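Local coordinates for esterase (PDB 7ATL), which hydrolyses carboxylic esters and also shows promiscuous acyltransferase activity, as a family VIII carboxylesterase with a beta-lactamase-like fold, at residues A19-L31 with A43-R57. Numbering follows the deposited sequence.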
ATOM      1  N   ALA A  19     -15.993  15.769   6.980  1.00 44.38           N
ATOM      2  CA  ALA A  19     -15.525  14.470   7.521  1.00 43.72           C
ATOM      3  C   ALA A  19     -14.933  14.677   8.917  1.00 41.65           C
ATOM      4  O   ALA A  19     -15.121  13.800   9.795  1.00 39.54           O
ATOM      5  CB  ALA A  19     -14.515  13.837   6.589  1.00 43.98           C
ATOM      6  N   ILE A  20     -14.256  15.802   9.133  1.00 40.51           N
ATOM      7  CA  ILE A  20     -13.737  16.162  10.481  1.00 44.27           C
ATOM      8  C   ILE A  20     -14.902  16.458  11.437  1.00 49.59           C
ATOM      9  O   ILE A  20     -14.977  15.783  12.474  1.00 58.38           O
ATOM     10  CB  ILE A  20     -12.740  17.316  10.360  1.00 44.90           C
ATOM     11  CG1 ILE A  20     -11.455  16.807   9.697  1.00 43.50           C
ATOM     12  CG2 ILE A  20     -12.495  17.945  11.725  1.00 45.35           C
ATOM     13  CD1 ILE A  20     -10.708  17.837   8.908  1.00 43.46           C
ATOM     14  N   ASP A  21     -15.791  17.393  11.089  1.00 52.64           N
ATOM     15  CA  ASP A  21     -16.942  17.824  11.932  1.00 53.55           C
ATOM     16  C   ASP A  21     -17.843  16.621  12.220  1.00 52.55           C
ATOM     17  O   ASP A  21     -18.511  16.619  13.267  1.00 52.12           O
ATOM     18  CB  ASP A  21     -17.797  18.912  11.266  1.00 54.30           C
ATOM     19  CG  ASP A  21     -17.023  20.119  10.762  1.00 56.70           C
ATOM     20  OD1 ASP A  21     -15.863  20.335  11.242  1.00 56.64           O
ATOM     21  OD2 ASP A  21     -17.572  20.820   9.874  1.00 51.10           O
ATOM     22  N   GLU A  22     -17.909  15.651  11.309  1.00 48.47           N
ATOM     23  CA  GLU A  22     -18.728  14.432  11.536  1.00 52.86           C
ATOM     24  C   GLU A  22     -17.952  13.434  12.425  1.00 52.49           C
ATOM     25  O   GLU A  22     -18.541  12.382  12.749  1.00 51.14           O
ATOM     26  CB  GLU A  22     -19.167  13.845  10.189  1.00 53.34           C
ATOM     27  CG  GLU A  22     -20.181  14.710   9.453  1.00 54.15           C
ATOM     28  CD  GLU A  22     -20.803  14.097   8.208  1.00 57.94           C
ATOM     29  OE1 GLU A  22     -20.660  12.866   8.003  1.00 55.28           O
ATOM     30  OE2 GLU A  22     -21.424  14.854   7.433  1.00 62.26           O
ATOM     31  N   GLY A  23     -16.700  13.750  12.817  1.00 48.97           N
ATOM     32  CA  GLY A  23     -15.759  12.853  13.532  1.00 47.30           C
ATOM     33  C   GLY A  23     -15.518  11.531  12.795  1.00 46.52           C
ATOM     34  O   GLY A  23     -15.400  10.477  13.466  1.00 42.32           O
ATOM     35  N   ARG A  24     -15.477  11.563  11.457  1.00 42.77           N
ATOM     36  CA  ARG A  24     -15.199  10.385  10.591  1.00 40.44           C
ATOM     37  C   ARG A  24     -13.683  10.322  10.365  1.00 38.16           C
ATOM     38  O   ARG A  24     -13.136   9.223  10.335  1.00 39.27           O
ATOM     39  CB  ARG A  24     -15.971  10.485   9.271  1.00 40.44           C
ATOM     40  CG  ARG A  24     -17.354   9.845   9.274  1.00 41.26           C
ATOM     41  CD  ARG A  24     -18.243  10.451   8.190  1.00 44.69           C
ATOM     42  NE  ARG A  24     -17.648  10.374   6.859  1.00 47.47           N
ATOM     43  CZ  ARG A  24     -17.493  11.372   5.981  1.00 53.03           C
ATOM     44  NH1 ARG A  24     -17.916  12.603   6.223  1.00 54.16           N
ATOM     45  NH2 ARG A  24     -16.919  11.116   4.819  1.00 61.29           N
ATOM     46  N   ILE A  25     -13.050  11.485  10.248  1.00 38.15           N
ATOM     47  CA  ILE A  25     -11.590  11.689  10.029  1.00 40.62           C
ATOM     48  C   ILE A  25     -11.093  12.647  11.113  1.00 40.84           C
ATOM     49  O   ILE A  25     -11.811  13.608  11.440  1.00 46.81           O
ATOM     50  CB  ILE A  25     -11.345  12.254   8.613  1.00 41.74           C
ATOM     51  CG1 ILE A  25     -11.835  11.279   7.545  1.00 46.88           C
ATOM     52  CG2 ILE A  25      -9.887  12.633   8.381  1.00 41.18           C
ATOM     53  CD1 ILE A  25     -11.187   9.902   7.629  1.00 49.00           C
ATOM     54  N   VAL A  26      -9.901  12.395  11.630  1.00 39.69           N
ATOM     55  CA  VAL A  26      -9.242  13.233  12.663  1.00 40.98           C
ATOM     56  C   VAL A  26      -8.377  14.277  11.956  1.00 44.42           C
ATOM     57  O   VAL A  26      -8.433  15.486  12.351  1.00 53.14           O
ATOM     58  CB  VAL A  26      -8.437  12.327  13.609  1.00 41.40           C
ATOM     59  CG1 VAL A  26      -7.548  13.124  14.560  1.00 43.31           C
ATOM     60  CG2 VAL A  26      -9.379  11.397  14.363  1.00 41.37           C
ATOM     61  N   GLY A  27      -7.603  13.819  10.969  1.00 39.61           N
ATOM     62  CA  GLY A  27      -6.705  14.640  10.135  1.00 38.25           C
ATOM     63  C   GLY A  27      -6.367  13.949   8.821  1.00 35.60           C
ATOM     64  O   GLY A  27      -6.422  12.695   8.739  1.00 36.39           O
ATOM     65  N   SER A  28      -6.055  14.728   7.789  1.00 33.93           N
ATOM     66  CA  SER A  28      -5.670  14.208   6.450  1.00 32.90           C
ATOM     67  C   SER A  28      -4.720  15.192   5.785  1.00 30.92           C
ATOM     68  O   SER A  28      -4.735  16.385   6.151  1.00 34.40           O
ATOM     69  CB  SER A  28      -6.859  13.913   5.562  1.00 32.18           C
ATOM     70  OG  SER A  28      -7.402  15.111   5.032  1.00 33.03           O
ATOM     71  N   VAL A  29      -3.888  14.664   4.897  1.00 29.55           N
ATOM     72  CA  VAL A  29      -3.156  15.430   3.859  1.00 29.12           C
ATOM     73  C   VAL A  29      -3.596  14.887   2.502  1.00 29.27           C
ATOM     74  O   VAL A  29      -3.442  13.684   2.297  1.00 32.22           O
ATOM     75  CB  VAL A  29      -1.645  15.295   4.067  1.00 29.19           C
ATOM     76  CG1 VAL A  29      -0.877  16.039   2.986  1.00 31.60           C
ATOM     77  CG2 VAL A  29      -1.251  15.767   5.451  1.00 29.85           C
ATOM     78  N   VAL A  30      -4.167  15.734   1.648  1.00 29.85           N
ATOM     79  CA  VAL A  30      -4.674  15.378   0.290  1.00 30.91           C
ATOM     80  C   VAL A  30      -3.939  16.220  -0.764  1.00 29.13           C
ATOM     81  O   VAL A  30      -3.988  17.451  -0.669  1.00 28.44           O
ATOM     82  CB  VAL A  30      -6.192  15.587   0.188  1.00 31.43           C
ATOM     83  CG1 VAL A  30      -6.670  15.415  -1.241  1.00 30.74           C
ATOM     84  CG2 VAL A  30      -6.969  14.677   1.127  1.00 31.86           C
ATOM     85  N   LEU A  31      -3.305  15.564  -1.734  1.00 29.17           N
ATOM     86  CA  LEU A  31      -2.546  16.189  -2.852  1.00 30.37           C
ATOM     87  C   LEU A  31      -3.168  15.759  -4.197  1.00 33.29           C
ATOM     88  O   LEU A  31      -3.507  14.553  -4.377  1.00 33.57           O
ATOM     89  CB  LEU A  31      -1.084  15.747  -2.774  1.00 31.06           C
ATOM     90  CG  LEU A  31      -0.339  16.028  -1.466  1.00 33.68           C
ATOM     91  CD1 LEU A  31       1.141  15.662  -1.593  1.00 36.67           C
ATOM     92  CD2 LEU A  31      -0.461  17.475  -1.027  1.00 33.68           C
ATOM     93  N   ALA A  43      -3.459  20.111   4.186  1.00 37.14           N
ATOM     94  CA  ALA A  43      -3.483  19.446   5.512  1.00 34.77           C
ATOM     95  C   ALA A  43      -4.731  19.905   6.265  1.00 33.34           C
ATOM     96  O   ALA A  43      -4.906  21.107   6.360  1.00 34.26           O
ATOM     97  CB  ALA A  43      -2.232  19.810   6.266  1.00 33.22           C
ATOM     98  N   SER A  44      -5.566  18.999   6.772  1.00 34.03           N
ATOM     99  CA  SER A  44      -6.782  19.340   7.556  1.00 35.48           C
ATOM    100  C   SER A  44      -6.725  18.655   8.926  1.00 36.83           C
ATOM    101  O   SER A  44      -6.153  17.553   9.006  1.00 35.28           O
ATOM    102  CB  SER A  44      -8.033  18.907   6.827  1.00 41.40           C
ATOM    103  OG  SER A  44      -8.150  19.493   5.540  1.00 44.09           O
ATOM    104  N   GLY A  45      -7.357  19.241   9.945  1.00 35.20           N
ATOM    105  CA  GLY A  45      -7.528  18.613  11.267  1.00 33.40           C
ATOM    106  C   GLY A  45      -6.192  18.416  11.973  1.00 33.50           C
ATOM    107  O   GLY A  45      -5.230  19.141  11.660  1.00 29.49           O
ATOM    108  N   TYR A  46      -6.113  17.412  12.848  1.00 36.80           N
ATOM    109  CA  TYR A  46      -4.972  17.211  13.784  1.00 40.09           C
ATOM    110  C   TYR A  46      -4.141  15.968  13.413  1.00 36.76           C
ATOM    111  O   TYR A  46      -4.675  14.915  13.049  1.00 33.94           O
ATOM    112  CB  TYR A  46      -5.491  17.120  15.224  1.00 43.41           C
ATOM    113  CG  TYR A  46      -6.221  18.333  15.773  1.00 47.20           C
ATOM    114  CD1 TYR A  46      -5.557  19.534  16.003  1.00 49.12           C
ATOM    115  CD2 TYR A  46      -7.560  18.260  16.139  1.00 47.92           C
ATOM    116  CE1 TYR A  46      -6.208  20.635  16.536  1.00 48.54           C
ATOM    117  CE2 TYR A  46      -8.227  19.351  16.673  1.00 49.67           C
ATOM    118  CZ  TYR A  46      -7.546  20.540  16.866  1.00 49.69           C
ATOM    119  OH  TYR A  46      -8.187  21.606  17.412  1.00 52.80           O
ATOM    120  N   ALA A  47      -2.825  16.109  13.506  1.00 37.56           N
ATOM    121  CA  ALA A  47      -1.854  15.000  13.572  1.00 41.69           C
ATOM    122  C   ALA A  47      -2.159  14.217  14.845  1.00 46.90           C
ATOM    123  O   ALA A  47      -2.250  12.980  14.754  1.00 51.00           O
ATOM    124  CB  ALA A  47      -0.437  15.527  13.598  1.00 43.34           C
ATOM    125  N   ASP A  48      -2.300  14.948  15.964  1.00 48.47           N
ATOM    126  CA  ASP A  48      -2.734  14.448  17.296  1.00 45.30           C
ATOM    127  C   ASP A  48      -3.847  15.356  17.857  1.00 40.90           C
ATOM    128  O   ASP A  48      -3.568  16.531  18.142  1.00 35.46           O
ATOM    129  CB  ASP A  48      -1.533  14.349  18.239  1.00 47.01           C
ATOM    130  CG  ASP A  48      -1.847  13.520  19.475  1.00 49.61           C
ATOM    131  OD1 ASP A  48      -2.733  13.926  20.267  1.00 51.82           O
ATOM    132  OD2 ASP A  48      -1.248  12.453  19.610  1.00 46.88           O
ATOM    133  N   ARG A  49      -5.055  14.815  18.051  1.00 41.79           N
ATOM    134  CA  ARG A  49      -6.238  15.544  18.590  1.00 47.55           C
ATOM    135  C   ARG A  49      -6.004  15.938  20.051  1.00 49.12           C
ATOM    136  O   ARG A  49      -6.160  17.114  20.378  1.00 50.37           O
ATOM    137  CB  ARG A  49      -7.507  14.691  18.514  1.00 49.80           C
ATOM    138  CG  ARG A  49      -8.807  15.491  18.499  1.00 52.58           C
ATOM    139  CD  ARG A  49     -10.060  14.626  18.458  1.00 53.15           C
ATOM    140  NE  ARG A  49      -9.790  13.420  19.230  1.00 55.30           N
ATOM    141  CZ  ARG A  49     -10.437  12.261  19.129  1.00 60.11           C
ATOM    142  NH1 ARG A  49     -11.463  12.103  18.300  1.00 62.35           N
ATOM    143  NH2 ARG A  49     -10.036  11.248  19.877  1.00 58.99           N
ATOM    144  N   GLU A  50      -5.623  14.986  20.891  1.00 50.21           N
ATOM    145  CA  GLU A  50      -5.483  15.204  22.351  1.00 54.31           C
ATOM    146  C   GLU A  50      -4.441  16.308  22.608  1.00 50.44           C
ATOM    147  O   GLU A  50      -4.732  17.139  23.456  1.00 51.82           O
ATOM    148  CB  GLU A  50      -5.205  13.872  23.059  1.00 59.05           C
ATOM    149  CG  GLU A  50      -6.352  12.859  22.929  1.00 59.77           C
ATOM    150  CD  GLU A  50      -6.376  12.012  21.657  1.00 59.30           C
ATOM    151  OE1 GLU A  50      -5.323  11.908  20.966  1.00 55.92           O
ATOM    152  OE2 GLU A  50      -7.449  11.456  21.344  1.00 53.92           O
ATOM    153  N   GLN A  51      -3.329  16.390  21.867  1.00 49.90           N
ATOM    154  CA  GLN A  51      -2.337  17.507  22.000  1.00 53.70           C
ATOM    155  C   GLN A  51      -2.701  18.720  21.110  1.00 50.78           C
ATOM    156  O   GLN A  51      -1.888  19.681  21.035  1.00 40.47           O
ATOM    157  CB  GLN A  51      -0.928  17.056  21.609  1.00 58.29           C
ATOM    158  CG  GLN A  51      -0.399  15.859  22.379  1.00 68.80           C
ATOM    159  CD  GLN A  51       0.958  15.436  21.858  1.00 80.07           C
ATOM    160  OE1 GLN A  51       1.786  14.909  22.599  1.00 91.68           O
ATOM    161  NE2 GLN A  51       1.210  15.667  20.574  1.00 76.71           N
ATOM    162  N   LYS A  52      -3.858  18.693  20.439  1.00 49.91           N
ATOM    163  CA  LYS A  52      -4.274  19.684  19.407  1.00 55.79           C
ATOM    164  C   LYS A  52      -3.048  20.109  18.590  1.00 51.76           C
ATOM    165  O   LYS A  52      -2.827  21.315  18.451  1.00 47.46           O
ATOM    166  CB  LYS A  52      -4.973  20.894  20.038  1.00 62.70           C
ATOM    167  CG  LYS A  52      -5.393  20.727  21.496  1.00 70.56           C
ATOM    168  CD  LYS A  52      -6.585  21.562  21.908  1.00 73.84           C
ATOM    169  CE  LYS A  52      -7.814  21.243  21.081  1.00 78.40           C
ATOM    170  NZ  LYS A  52      -9.053  21.303  21.892  1.00 79.68           N
ATOM    171  N   LYS A  53      -2.271  19.148  18.083  1.00 55.65           N
ATOM    172  CA  LYS A  53      -1.187  19.412  17.095  1.00 56.09           C
ATOM    173  C   LYS A  53      -1.818  19.437  15.701  1.00 54.53           C
ATOM    174  O   LYS A  53      -2.345  18.431  15.230  1.00 45.39           O
ATOM    175  CB  LYS A  53      -0.057  18.387  17.194  1.00 55.90           C
ATOM    176  CG  LYS A  53       1.209  18.784  16.445  1.00 57.97           C
ATOM    177  CD  LYS A  53       2.265  17.698  16.430  1.00 61.94           C
ATOM    178  CE  LYS A  53       2.814  17.363  17.804  1.00 67.10           C
ATOM    179  NZ  LYS A  53       4.200  16.833  17.743  1.00 65.93           N
ATOM    180  N   PRO A  54      -1.816  20.591  14.996  1.00 55.17           N
ATOM    181  CA  PRO A  54      -2.450  20.664  13.684  1.00 52.14           C
ATOM    182  C   PRO A  54      -1.709  19.736  12.708  1.00 44.99           C
ATOM    183  O   PRO A  54      -0.463  19.636  12.756  1.00 38.80           O
ATOM    184  CB  PRO A  54      -2.313  22.150  13.314  1.00 54.27           C
ATOM    185  CG  PRO A  54      -1.046  22.570  14.022  1.00 56.22           C
ATOM    186  CD  PRO A  54      -1.130  21.845  15.350  1.00 57.17           C
ATOM    187  N   MET A  55      -2.480  19.055  11.864  1.00 40.11           N
ATOM    188  CA  MET A  55      -1.935  18.318  10.694  1.00 37.26           C
ATOM    189  C   MET A  55      -1.288  19.347   9.762  1.00 33.98           C
ATOM    190  O   MET A  55      -1.922  20.389   9.527  1.00 35.72           O
ATOM    191  CB  MET A  55      -3.040  17.567   9.941  1.00 36.16           C
ATOM    192  CG  MET A  55      -2.501  16.624   8.844  1.00 36.92           C
ATOM    193  SD  MET A  55      -1.682  15.120   9.457  1.00 31.36           S
ATOM    194  CE  MET A  55      -3.151  14.157   9.825  1.00 27.80           C
ATOM    195  N   VAL A  56      -0.075  19.078   9.299  1.00 28.72           N
ATOM    196  CA  VAL A  56       0.626  19.899   8.286  1.00 30.49           C
ATOM    197  C   VAL A  56       0.969  18.992   7.087  1.00 36.11           C
ATOM    198  O   VAL A  56       0.889  17.742   7.208  1.00 34.16           O
ATOM    199  CB  VAL A  56       1.872  20.601   8.881  1.00 30.86           C
ATOM    200  CG1 VAL A  56       1.519  21.517  10.052  1.00 30.14           C
ATOM    201  CG2 VAL A  56       2.977  19.631   9.262  1.00 29.61           C
ATOM    202  N   ARG A  57       1.340  19.606   5.957  1.00 37.69           N
ATOM    203  CA  ARG A  57       1.593  18.925   4.668  1.00 36.74           C
ATOM    204  C   ARG A  57       2.741  17.925   4.835  1.00 36.67           C
ATOM    205  O   ARG A  57       2.660  16.828   4.243  1.00 33.06           O
ATOM    206  CB  ARG A  57       1.903  19.977   3.603  1.00 40.31           C
ATOM    207  CG  ARG A  57       1.961  19.418   2.189  1.00 42.24           C
ATOM    208  CD  ARG A  57       2.439  20.455   1.202  1.00 40.95           C
ATOM    209  NE  ARG A  57       2.719  19.871  -0.099  1.00 38.56           N
ATOM    210  CZ  ARG A  57       2.533  20.482  -1.262  1.00 38.29           C
ATOM    211  NH1 ARG A  57       2.040  21.711  -1.312  1.00 39.31           N
ATOM    212  NH2 ARG A  57       2.813  19.854  -2.390  1.00 35.30           N
TER
HETATM  213  O   HOH W   1      -6.976  17.622   3.945  1.00 40.18           O
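M55 reaches across to strand 27-34 with every atom beyond CB. Its CG, set anti to the backbone N (chi1 -172°), rests 3.5 Å from S28 O and 3.7 Å from V29 CG2. Bends at chi2 and chi3 then fold the chain back: SD passes V29 CG2 at 4.1 Å, and CE settles over the G27-S28 peptide, nearest G27 C. That methyl and Y46 O both lie where a side chain on residue 27 would begin, which fits the glycine there. The strands beneath are the open ends of the hairpin 27-34/37-44, the first two strands of the antiparallel sheet in this beta-lactamase fold, with 37-44 at its outer edge. S28 and S44 face each other as an antiparallel hydrogen-bonded pair: S44 N gives a nearly linear bond to S28 O (2.8 Å, 169°) and S28 N returns one to S44 O. On the face turned from M55, a water joins S28 OG to S44 OG, and Y372 of the C-terminal helix also bonds S28 OG. Close by, I20 CD1, from the end of the N-terminal helix, touches S44 CB at 3.6 Å. At the far end L31 CD2 lies over one face of the R57 guanidinium, offset toward its rim, while R57 NH2 forms a salt bridge with D272.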